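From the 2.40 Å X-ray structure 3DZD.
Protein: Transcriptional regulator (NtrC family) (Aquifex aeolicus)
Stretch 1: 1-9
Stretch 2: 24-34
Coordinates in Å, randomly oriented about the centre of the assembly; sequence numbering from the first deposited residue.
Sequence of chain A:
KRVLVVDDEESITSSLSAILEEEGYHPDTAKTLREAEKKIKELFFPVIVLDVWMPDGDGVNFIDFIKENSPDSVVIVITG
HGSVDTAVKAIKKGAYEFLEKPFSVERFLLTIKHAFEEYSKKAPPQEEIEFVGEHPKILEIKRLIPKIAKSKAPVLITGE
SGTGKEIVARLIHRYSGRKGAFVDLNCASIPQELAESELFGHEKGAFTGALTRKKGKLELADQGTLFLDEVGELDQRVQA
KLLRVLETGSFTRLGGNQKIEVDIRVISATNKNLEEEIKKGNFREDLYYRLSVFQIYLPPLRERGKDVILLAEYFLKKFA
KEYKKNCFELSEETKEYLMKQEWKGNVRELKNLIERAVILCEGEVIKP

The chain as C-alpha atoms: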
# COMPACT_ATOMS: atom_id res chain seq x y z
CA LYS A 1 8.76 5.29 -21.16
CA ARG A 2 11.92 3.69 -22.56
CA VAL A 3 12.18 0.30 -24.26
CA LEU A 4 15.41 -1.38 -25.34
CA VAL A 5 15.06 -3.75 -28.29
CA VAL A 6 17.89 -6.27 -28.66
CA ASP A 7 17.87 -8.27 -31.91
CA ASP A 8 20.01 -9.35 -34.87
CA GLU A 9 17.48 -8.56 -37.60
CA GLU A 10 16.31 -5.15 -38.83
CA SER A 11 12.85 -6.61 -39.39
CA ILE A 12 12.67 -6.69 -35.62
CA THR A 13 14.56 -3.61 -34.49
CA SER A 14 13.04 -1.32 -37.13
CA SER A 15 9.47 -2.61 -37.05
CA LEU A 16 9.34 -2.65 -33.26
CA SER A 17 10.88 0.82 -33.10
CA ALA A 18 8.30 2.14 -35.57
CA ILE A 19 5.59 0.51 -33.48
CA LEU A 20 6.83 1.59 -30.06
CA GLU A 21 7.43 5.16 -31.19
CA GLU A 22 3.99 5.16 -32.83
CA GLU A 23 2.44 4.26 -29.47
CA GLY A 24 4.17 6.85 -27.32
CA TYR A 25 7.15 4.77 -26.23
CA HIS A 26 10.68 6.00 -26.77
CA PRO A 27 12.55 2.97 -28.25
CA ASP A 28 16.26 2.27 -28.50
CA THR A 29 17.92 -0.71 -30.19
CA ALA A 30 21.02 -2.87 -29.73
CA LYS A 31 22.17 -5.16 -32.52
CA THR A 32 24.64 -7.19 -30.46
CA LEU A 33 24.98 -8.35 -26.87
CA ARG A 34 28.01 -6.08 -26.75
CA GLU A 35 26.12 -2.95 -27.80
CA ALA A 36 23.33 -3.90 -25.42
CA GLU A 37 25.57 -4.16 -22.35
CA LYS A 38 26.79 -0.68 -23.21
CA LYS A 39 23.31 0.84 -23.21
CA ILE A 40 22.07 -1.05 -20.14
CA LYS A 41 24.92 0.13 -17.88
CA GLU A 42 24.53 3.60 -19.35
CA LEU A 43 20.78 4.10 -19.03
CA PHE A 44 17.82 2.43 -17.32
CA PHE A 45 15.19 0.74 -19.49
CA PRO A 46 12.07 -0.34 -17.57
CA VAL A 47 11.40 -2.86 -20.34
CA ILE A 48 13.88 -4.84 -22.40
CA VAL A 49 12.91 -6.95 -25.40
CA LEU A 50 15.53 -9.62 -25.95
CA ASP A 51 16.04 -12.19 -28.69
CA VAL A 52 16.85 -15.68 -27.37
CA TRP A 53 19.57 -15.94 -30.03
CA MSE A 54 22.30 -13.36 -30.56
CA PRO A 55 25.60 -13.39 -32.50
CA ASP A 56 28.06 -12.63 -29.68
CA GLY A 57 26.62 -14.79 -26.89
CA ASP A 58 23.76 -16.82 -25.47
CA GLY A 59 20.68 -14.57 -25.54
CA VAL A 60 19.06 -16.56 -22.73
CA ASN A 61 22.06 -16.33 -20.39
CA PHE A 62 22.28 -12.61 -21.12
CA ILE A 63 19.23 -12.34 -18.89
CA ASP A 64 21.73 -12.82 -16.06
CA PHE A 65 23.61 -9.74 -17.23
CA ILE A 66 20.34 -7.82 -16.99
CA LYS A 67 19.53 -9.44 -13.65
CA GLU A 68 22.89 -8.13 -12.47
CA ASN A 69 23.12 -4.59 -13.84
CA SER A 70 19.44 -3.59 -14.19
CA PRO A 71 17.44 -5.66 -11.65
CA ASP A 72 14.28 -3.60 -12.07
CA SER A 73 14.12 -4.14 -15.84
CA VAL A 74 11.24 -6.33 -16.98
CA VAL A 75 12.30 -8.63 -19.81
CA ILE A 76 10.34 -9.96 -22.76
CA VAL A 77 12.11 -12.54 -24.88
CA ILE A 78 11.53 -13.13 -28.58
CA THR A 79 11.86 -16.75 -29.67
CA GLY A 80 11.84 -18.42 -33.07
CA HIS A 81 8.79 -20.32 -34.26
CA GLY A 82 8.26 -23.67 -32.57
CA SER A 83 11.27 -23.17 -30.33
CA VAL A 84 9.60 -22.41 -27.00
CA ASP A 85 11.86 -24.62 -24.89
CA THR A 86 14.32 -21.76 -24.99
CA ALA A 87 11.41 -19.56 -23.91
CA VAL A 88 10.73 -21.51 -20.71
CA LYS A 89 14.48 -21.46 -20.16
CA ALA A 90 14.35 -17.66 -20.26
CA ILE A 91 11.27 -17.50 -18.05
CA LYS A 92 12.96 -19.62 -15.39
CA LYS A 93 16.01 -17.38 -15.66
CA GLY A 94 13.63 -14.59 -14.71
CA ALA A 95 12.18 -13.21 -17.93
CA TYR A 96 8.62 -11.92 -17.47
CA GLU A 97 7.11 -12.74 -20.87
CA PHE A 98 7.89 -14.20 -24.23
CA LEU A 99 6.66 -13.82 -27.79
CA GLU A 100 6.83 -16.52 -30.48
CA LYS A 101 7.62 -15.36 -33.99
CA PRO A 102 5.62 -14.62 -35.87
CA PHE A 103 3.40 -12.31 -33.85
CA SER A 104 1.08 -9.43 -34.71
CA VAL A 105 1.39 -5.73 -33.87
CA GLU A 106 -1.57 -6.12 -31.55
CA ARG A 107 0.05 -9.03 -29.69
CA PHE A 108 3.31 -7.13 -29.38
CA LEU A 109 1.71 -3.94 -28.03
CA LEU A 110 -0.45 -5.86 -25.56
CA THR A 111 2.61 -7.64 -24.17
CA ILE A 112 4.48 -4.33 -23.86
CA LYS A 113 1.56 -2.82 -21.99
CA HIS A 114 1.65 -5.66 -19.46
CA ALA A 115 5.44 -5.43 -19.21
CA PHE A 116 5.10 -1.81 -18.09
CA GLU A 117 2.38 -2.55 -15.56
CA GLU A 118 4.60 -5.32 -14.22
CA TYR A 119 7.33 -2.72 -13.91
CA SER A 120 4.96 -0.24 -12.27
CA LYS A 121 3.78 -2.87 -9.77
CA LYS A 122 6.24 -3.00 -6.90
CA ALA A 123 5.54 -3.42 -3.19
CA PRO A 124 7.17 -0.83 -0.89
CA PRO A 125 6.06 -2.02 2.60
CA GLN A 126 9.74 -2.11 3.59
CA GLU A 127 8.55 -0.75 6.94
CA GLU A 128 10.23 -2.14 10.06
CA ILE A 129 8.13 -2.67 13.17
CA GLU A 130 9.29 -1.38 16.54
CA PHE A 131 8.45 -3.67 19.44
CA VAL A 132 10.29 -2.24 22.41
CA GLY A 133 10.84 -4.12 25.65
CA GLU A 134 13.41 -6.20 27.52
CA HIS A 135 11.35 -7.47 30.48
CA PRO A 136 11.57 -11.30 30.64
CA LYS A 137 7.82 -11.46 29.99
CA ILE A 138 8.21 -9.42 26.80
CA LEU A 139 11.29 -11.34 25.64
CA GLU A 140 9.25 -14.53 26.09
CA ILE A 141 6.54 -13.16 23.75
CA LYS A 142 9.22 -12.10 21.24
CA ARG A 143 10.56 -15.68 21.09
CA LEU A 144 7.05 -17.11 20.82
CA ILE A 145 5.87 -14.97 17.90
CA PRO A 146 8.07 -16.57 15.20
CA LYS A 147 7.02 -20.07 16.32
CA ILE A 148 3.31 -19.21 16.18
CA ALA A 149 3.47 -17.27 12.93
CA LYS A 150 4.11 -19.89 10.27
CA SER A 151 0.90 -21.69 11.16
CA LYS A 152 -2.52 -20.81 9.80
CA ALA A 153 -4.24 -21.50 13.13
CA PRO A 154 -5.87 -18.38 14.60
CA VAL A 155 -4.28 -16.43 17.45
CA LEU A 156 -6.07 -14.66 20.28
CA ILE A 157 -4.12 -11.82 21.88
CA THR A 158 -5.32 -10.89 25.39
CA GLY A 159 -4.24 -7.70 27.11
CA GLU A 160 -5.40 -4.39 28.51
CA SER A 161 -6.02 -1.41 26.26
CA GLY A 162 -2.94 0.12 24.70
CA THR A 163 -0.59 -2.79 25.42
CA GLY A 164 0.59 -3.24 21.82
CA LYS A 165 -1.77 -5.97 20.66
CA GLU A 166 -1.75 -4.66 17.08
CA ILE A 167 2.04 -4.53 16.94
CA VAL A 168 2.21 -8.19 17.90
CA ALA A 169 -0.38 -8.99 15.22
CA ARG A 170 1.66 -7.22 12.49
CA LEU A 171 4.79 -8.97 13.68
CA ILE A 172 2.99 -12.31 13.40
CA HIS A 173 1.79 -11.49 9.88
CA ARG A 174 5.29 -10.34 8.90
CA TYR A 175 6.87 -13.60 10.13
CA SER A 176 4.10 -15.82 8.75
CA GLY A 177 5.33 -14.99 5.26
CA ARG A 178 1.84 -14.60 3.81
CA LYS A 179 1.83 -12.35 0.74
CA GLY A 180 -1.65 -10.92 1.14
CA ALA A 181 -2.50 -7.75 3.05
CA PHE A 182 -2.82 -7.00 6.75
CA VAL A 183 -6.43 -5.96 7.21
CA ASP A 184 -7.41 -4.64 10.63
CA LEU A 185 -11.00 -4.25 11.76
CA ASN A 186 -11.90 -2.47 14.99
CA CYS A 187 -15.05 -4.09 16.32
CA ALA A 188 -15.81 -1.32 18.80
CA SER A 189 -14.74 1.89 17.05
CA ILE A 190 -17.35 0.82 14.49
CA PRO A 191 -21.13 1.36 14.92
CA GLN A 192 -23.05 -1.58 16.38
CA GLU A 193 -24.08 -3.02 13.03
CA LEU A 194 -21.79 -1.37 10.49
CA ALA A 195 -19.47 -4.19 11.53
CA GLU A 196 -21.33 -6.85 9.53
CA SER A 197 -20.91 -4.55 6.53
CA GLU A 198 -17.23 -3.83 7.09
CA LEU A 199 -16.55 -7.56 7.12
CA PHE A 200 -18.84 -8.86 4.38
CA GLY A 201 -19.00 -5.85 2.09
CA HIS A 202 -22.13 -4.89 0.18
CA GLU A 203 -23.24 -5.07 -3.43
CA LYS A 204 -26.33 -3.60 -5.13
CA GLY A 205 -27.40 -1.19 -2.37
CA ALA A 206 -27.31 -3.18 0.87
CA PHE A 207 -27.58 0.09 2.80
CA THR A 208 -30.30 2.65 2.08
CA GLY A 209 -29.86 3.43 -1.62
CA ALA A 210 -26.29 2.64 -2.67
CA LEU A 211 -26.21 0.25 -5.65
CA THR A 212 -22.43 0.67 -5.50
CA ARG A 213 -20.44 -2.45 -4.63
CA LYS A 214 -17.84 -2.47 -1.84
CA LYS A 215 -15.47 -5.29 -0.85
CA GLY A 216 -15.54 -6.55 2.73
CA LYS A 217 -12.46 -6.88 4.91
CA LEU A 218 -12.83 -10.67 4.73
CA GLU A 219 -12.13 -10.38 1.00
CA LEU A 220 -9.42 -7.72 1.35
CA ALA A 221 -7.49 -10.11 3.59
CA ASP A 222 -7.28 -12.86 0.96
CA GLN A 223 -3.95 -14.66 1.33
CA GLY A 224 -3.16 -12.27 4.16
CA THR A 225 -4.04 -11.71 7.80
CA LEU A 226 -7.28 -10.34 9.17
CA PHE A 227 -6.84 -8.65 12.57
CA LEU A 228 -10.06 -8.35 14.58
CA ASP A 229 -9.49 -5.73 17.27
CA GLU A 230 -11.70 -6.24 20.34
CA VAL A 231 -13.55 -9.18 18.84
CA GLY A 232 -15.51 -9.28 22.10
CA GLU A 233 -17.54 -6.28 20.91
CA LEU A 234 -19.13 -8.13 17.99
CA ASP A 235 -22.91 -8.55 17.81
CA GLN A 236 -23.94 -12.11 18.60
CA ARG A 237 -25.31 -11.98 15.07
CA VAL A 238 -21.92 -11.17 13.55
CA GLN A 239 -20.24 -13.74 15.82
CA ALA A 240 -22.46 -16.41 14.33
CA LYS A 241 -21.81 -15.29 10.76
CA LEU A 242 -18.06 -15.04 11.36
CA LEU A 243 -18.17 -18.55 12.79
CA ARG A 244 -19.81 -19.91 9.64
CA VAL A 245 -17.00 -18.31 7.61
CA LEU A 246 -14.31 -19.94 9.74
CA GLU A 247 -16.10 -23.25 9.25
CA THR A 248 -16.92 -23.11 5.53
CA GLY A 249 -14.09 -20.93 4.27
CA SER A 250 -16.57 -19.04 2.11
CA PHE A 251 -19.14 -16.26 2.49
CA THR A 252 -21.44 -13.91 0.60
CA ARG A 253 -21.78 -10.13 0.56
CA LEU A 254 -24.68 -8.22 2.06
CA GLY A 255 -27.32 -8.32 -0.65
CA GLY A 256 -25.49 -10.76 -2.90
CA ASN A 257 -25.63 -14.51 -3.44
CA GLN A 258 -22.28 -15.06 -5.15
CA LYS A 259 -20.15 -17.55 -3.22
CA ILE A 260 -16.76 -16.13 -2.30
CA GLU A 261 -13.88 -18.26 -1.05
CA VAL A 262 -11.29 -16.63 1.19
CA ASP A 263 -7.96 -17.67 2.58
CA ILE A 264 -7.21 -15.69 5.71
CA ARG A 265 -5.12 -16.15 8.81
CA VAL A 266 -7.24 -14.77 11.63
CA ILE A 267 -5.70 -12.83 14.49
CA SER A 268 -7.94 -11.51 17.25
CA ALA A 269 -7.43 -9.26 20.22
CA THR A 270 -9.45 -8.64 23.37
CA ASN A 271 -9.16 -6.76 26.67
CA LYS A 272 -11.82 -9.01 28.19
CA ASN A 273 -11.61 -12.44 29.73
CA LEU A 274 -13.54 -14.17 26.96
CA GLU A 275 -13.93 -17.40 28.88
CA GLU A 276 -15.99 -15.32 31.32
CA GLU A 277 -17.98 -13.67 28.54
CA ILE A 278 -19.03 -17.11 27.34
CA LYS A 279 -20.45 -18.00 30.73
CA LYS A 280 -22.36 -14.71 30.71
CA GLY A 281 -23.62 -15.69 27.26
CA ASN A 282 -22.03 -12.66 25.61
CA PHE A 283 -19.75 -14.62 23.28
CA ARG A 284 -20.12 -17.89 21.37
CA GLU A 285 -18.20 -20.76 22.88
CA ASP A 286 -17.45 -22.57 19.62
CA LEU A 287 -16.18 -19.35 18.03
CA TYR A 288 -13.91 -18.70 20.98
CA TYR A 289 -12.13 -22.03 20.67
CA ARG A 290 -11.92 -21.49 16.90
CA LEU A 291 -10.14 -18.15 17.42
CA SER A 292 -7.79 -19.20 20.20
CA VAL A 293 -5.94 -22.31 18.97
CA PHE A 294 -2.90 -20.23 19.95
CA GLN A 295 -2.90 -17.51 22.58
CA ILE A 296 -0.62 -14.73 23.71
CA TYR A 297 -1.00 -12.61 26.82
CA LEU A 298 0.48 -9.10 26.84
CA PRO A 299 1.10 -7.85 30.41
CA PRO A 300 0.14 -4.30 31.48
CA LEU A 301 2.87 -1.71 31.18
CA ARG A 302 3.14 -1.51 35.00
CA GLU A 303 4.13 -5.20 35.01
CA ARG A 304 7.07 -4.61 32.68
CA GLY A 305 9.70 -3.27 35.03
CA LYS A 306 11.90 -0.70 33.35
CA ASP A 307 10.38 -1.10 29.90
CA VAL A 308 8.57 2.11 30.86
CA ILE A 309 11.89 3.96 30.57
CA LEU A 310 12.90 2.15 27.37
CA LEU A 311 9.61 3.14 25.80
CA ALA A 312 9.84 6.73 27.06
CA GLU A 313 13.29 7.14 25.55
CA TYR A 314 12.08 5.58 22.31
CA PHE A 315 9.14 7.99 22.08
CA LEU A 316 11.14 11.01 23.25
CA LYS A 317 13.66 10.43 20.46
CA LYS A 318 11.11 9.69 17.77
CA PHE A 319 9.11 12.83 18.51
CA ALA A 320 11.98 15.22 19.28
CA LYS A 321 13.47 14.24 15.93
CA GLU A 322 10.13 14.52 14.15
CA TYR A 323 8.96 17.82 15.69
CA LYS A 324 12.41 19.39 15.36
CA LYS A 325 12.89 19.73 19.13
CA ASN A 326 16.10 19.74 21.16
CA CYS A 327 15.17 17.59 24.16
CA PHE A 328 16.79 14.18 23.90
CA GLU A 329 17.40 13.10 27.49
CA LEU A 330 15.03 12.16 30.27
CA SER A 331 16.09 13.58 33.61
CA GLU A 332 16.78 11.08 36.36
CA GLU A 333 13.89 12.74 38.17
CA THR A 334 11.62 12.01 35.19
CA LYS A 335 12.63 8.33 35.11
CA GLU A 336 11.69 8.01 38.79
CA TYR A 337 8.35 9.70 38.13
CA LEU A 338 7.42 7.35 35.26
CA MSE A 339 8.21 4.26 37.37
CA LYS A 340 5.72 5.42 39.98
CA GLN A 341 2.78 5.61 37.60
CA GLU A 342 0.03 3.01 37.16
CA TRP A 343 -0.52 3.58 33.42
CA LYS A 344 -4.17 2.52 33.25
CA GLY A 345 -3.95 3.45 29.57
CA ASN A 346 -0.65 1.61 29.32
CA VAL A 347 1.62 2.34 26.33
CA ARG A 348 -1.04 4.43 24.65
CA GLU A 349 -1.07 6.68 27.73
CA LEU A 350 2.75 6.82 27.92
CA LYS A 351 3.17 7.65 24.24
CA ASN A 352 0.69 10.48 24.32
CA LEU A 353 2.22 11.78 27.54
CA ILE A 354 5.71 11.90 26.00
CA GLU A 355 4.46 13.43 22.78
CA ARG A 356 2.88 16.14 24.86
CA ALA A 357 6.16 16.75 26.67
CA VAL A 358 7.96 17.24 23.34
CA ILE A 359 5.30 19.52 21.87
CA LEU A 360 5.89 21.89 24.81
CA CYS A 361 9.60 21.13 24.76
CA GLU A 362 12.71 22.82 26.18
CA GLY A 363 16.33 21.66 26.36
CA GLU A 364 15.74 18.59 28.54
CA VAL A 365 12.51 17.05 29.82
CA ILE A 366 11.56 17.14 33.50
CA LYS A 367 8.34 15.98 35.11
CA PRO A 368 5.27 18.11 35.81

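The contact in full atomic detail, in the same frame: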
# COMPACT_ATOMS: atom_id res chain seq x y z
N LYS A 1 9.02 6.71 -20.97
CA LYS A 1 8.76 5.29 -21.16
C LYS A 1 9.75 4.70 -22.16
O LYS A 1 9.47 4.66 -23.36
CB LYS A 1 7.34 5.07 -21.69
CG LYS A 1 6.25 5.56 -20.77
CD LYS A 1 5.90 4.54 -19.71
CE LYS A 1 4.86 5.09 -18.76
NZ LYS A 1 3.77 5.79 -19.51
N ARG A 2 10.90 4.25 -21.67
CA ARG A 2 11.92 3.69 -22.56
C ARG A 2 11.78 2.19 -22.77
O ARG A 2 11.31 1.47 -21.90
CB ARG A 2 13.31 4.01 -22.03
CG ARG A 2 13.68 5.47 -22.13
CD ARG A 2 15.18 5.64 -22.07
NE ARG A 2 15.59 7.04 -22.04
CZ ARG A 2 15.44 7.89 -23.06
NH1 ARG A 2 14.87 7.49 -24.19
NH2 ARG A 2 15.86 9.14 -22.94
N VAL A 3 12.19 1.72 -23.94
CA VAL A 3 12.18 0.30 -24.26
C VAL A 3 13.41 -0.05 -25.08
O VAL A 3 13.61 0.51 -26.15
CB VAL A 3 10.92 -0.11 -25.05
CG1 VAL A 3 10.96 -1.60 -25.40
CG2 VAL A 3 9.66 0.24 -24.27
N LEU A 4 14.24 -0.96 -24.58
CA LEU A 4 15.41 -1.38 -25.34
C LEU A 4 15.10 -2.65 -26.11
O LEU A 4 14.66 -3.64 -25.52
CB LEU A 4 16.62 -1.62 -24.43
CG LEU A 4 17.86 -2.24 -25.09
CD1 LEU A 4 18.51 -1.28 -26.08
CD2 LEU A 4 18.88 -2.70 -24.05
N VAL A 5 15.30 -2.60 -27.42
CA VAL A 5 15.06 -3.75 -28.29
C VAL A 5 16.38 -4.34 -28.76
O VAL A 5 17.13 -3.70 -29.50
CB VAL A 5 14.22 -3.36 -29.52
CG1 VAL A 5 13.95 -4.60 -30.37
CG2 VAL A 5 12.90 -2.73 -29.09
N VAL A 6 16.66 -5.56 -28.31
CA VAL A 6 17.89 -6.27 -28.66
C VAL A 6 17.61 -7.40 -29.65
O VAL A 6 16.96 -8.39 -29.31
CB VAL A 6 18.55 -6.88 -27.41
CG1 VAL A 6 19.91 -7.44 -27.76
CG2 VAL A 6 18.65 -5.84 -26.31
N ASP A 7 18.12 -7.26 -30.88
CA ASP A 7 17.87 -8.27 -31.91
C ASP A 7 18.83 -8.14 -33.10
O ASP A 7 19.30 -7.05 -33.42
CB ASP A 7 16.42 -8.21 -32.41
CG ASP A 7 15.98 -9.50 -33.12
OD1 ASP A 7 15.07 -10.18 -32.61
OD2 ASP A 7 16.54 -9.83 -34.17
N ASP A 8 19.09 -9.27 -33.74
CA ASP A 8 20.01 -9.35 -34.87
C ASP A 8 19.42 -8.80 -36.17
O ASP A 8 20.15 -8.31 -37.03
CB ASP A 8 20.43 -10.81 -35.08
CG ASP A 8 21.52 -10.96 -36.12
OD1 ASP A 8 22.69 -10.67 -35.80
OD2 ASP A 8 21.21 -11.37 -37.25
N GLU A 9 18.11 -8.89 -36.32
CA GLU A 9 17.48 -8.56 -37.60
C GLU A 9 16.73 -7.23 -37.62
O GLU A 9 15.94 -6.93 -36.73
CB GLU A 9 16.56 -9.69 -38.03
CG GLU A 9 17.30 -10.98 -38.33
CD GLU A 9 16.37 -12.09 -38.80
OE1 GLU A 9 15.14 -11.87 -38.81
OE2 GLU A 9 16.89 -13.17 -39.17
N GLY A 24 3.78 5.96 -28.40
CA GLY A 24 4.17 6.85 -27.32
C GLY A 24 5.40 6.40 -26.57
O GLY A 24 5.88 7.12 -25.69
N TYR A 25 5.93 5.23 -26.90
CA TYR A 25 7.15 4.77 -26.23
C TYR A 25 8.37 5.32 -26.94
O TYR A 25 8.34 5.56 -28.15
CB TYR A 25 7.23 3.24 -26.17
CG TYR A 25 6.01 2.58 -25.60
CD1 TYR A 25 5.84 2.46 -24.22
CD2 TYR A 25 5.02 2.07 -26.43
CE1 TYR A 25 4.71 1.85 -23.70
CE2 TYR A 25 3.89 1.46 -25.92
CZ TYR A 25 3.74 1.35 -24.56
OH TYR A 25 2.61 0.74 -24.05
N HIS A 26 9.44 5.52 -26.19
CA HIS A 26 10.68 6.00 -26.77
C HIS A 26 11.68 4.84 -26.85
O HIS A 26 12.38 4.53 -25.88
CB HIS A 26 11.21 7.20 -25.97
CG HIS A 26 10.35 8.43 -26.09
ND1 HIS A 26 9.07 8.49 -25.57
CD2 HIS A 26 10.59 9.64 -26.66
CE1 HIS A 26 8.55 9.68 -25.83
NE2 HIS A 26 9.45 10.40 -26.48
N PRO A 27 11.74 4.17 -28.01
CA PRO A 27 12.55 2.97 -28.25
C PRO A 27 14.02 3.27 -28.45
O PRO A 27 14.38 4.36 -28.92
CB PRO A 27 12.00 2.41 -29.57
CG PRO A 27 10.93 3.36 -30.02
CD PRO A 27 11.07 4.62 -29.24
N ASP A 28 14.86 2.29 -28.11
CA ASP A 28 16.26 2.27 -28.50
C ASP A 28 16.55 0.84 -28.93
O ASP A 28 15.79 -0.06 -28.60
CB ASP A 28 17.16 2.66 -27.33
CG ASP A 28 18.53 3.14 -27.78
OD1 ASP A 28 18.87 2.99 -28.98
OD2 ASP A 28 19.27 3.67 -26.92
N THR A 29 17.63 0.62 -29.68
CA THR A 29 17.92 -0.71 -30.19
C THR A 29 19.40 -1.07 -30.05
O THR A 29 20.27 -0.21 -30.21
CB THR A 29 17.52 -0.85 -31.66
OG1 THR A 29 18.28 0.06 -32.46
CG2 THR A 29 16.04 -0.54 -31.85
N ALA A 30 19.66 -2.33 -29.75
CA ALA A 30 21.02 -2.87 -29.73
C ALA A 30 21.08 -4.08 -30.65
O ALA A 30 20.22 -4.95 -30.59
CB ALA A 30 21.42 -3.25 -28.32
N LYS A 31 22.10 -4.12 -31.50
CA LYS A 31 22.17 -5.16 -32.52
C LYS A 31 23.09 -6.31 -32.11
O LYS A 31 23.17 -7.33 -32.81
CB LYS A 31 22.62 -4.55 -33.85
CG LYS A 31 21.69 -3.44 -34.34
CD LYS A 31 22.32 -2.64 -35.47
CE LYS A 31 21.45 -1.46 -35.89
NZ LYS A 31 22.07 -0.66 -36.99
N THR A 32 23.78 -6.15 -30.99
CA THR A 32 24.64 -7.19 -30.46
C THR A 32 24.54 -7.20 -28.94
O THR A 32 24.11 -6.21 -28.34
CB THR A 32 26.11 -6.94 -30.84
OG1 THR A 32 26.49 -5.63 -30.41
CG2 THR A 32 26.30 -7.05 -32.34
N LEU A 33 24.92 -8.31 -28.32
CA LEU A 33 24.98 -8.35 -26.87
C LEU A 33 25.97 -7.32 -26.34
O LEU A 33 25.80 -6.77 -25.26
CB LEU A 33 25.33 -9.75 -26.37
CG LEU A 33 24.13 -10.58 -25.91
CD1 LEU A 33 22.91 -10.26 -26.74
CD2 LEU A 33 24.44 -12.06 -25.93
N ARG A 34 27.01 -7.06 -27.13
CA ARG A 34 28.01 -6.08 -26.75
C ARG A 34 27.39 -4.69 -26.66
O ARG A 34 27.47 -4.04 -25.62
CB ARG A 34 29.16 -6.06 -27.76
CG ARG A 34 30.28 -5.10 -27.41
CD ARG A 34 31.44 -5.27 -28.36
NE ARG A 34 32.51 -4.30 -28.13
CZ ARG A 34 33.61 -4.55 -27.43
NH1 ARG A 34 33.79 -5.74 -26.87
NH2 ARG A 34 34.53 -3.61 -27.28
O HOH W 1 14.91 5.07 -25.41

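Two neighbouring parallel β-strands cannot pair residue against residue as antiparallel strands do; each residue that bonds through both its N and its O reaches two residues on the partner, one on each side of its own level. The contact between strands 2-6 and 26-30 of this NtrC-family regulator is a compact example. The strands run in the same direction, their axes inclined by 26°, and the register advances evenly from R2 beside H26 to V6 beside A30.

The backbone hydrogen bonds form a single ladder that alternates in direction. H26 N donates to K1 O (3.0 Å), and V3 N returns a weak bond to H26 O at 3.4 Å. Beyond this looser rung the ladder tightens: D28 N to V3 O is 2.9 Å, V5 N to D28 O 2.8 Å, and A30 N to V5 O 2.9 Å. D7 N closes the series on A30 O at 3.1 Å, carrying the pairing one residue past the first strand. V3 and V5 thus each use N and O across the contact, as do H26, D28 and A30.

All the ladder's carbonyls except that of K1 also receive CA-H...O contacts, a regular companion of sheet pairing. T29 CA lies 3.2 Å from V5 O, and V6 CA 3.3 Å from A30 O, so that one oxygen meets both an amide and an alpha carbon.

Side chains alternate between the two faces of the sheet. On the face carrying R2, L4, V6, H26, D28 and A30, the small A30 is met by two larger neighbours: its CB is 4.2 Å from L4 CD1 and 4.3 Å from V6 CG2. V6 also reaches past the strand, its CG1 lying 4.2 Å from L33 CD1; L33 has its CA-to-CB bond pointing away, but the end of its side chain comes nearer. On the other face, V5 CB and T29 CG2 approach to 4.1 Å; V3, whose side chain is on the same face, has its CG2 4.3 Å from CB of Y25, just before the second strand.

No polar side chain bonds directly across the contact. A water links the stretches instead, accepting from R2 NH1 (2.7 Å) and donating to H26 O (2.6 Å), the very carbonyl that holds the weak rung. Within the stretches, D7 OD2 accepts from E9 N at 2.8 Å, tying down the turn after the first strand, and D28 OD1 accepts from T29 N, also at 2.8 Å. After the second strand, T32 caps the helix that begins at L33.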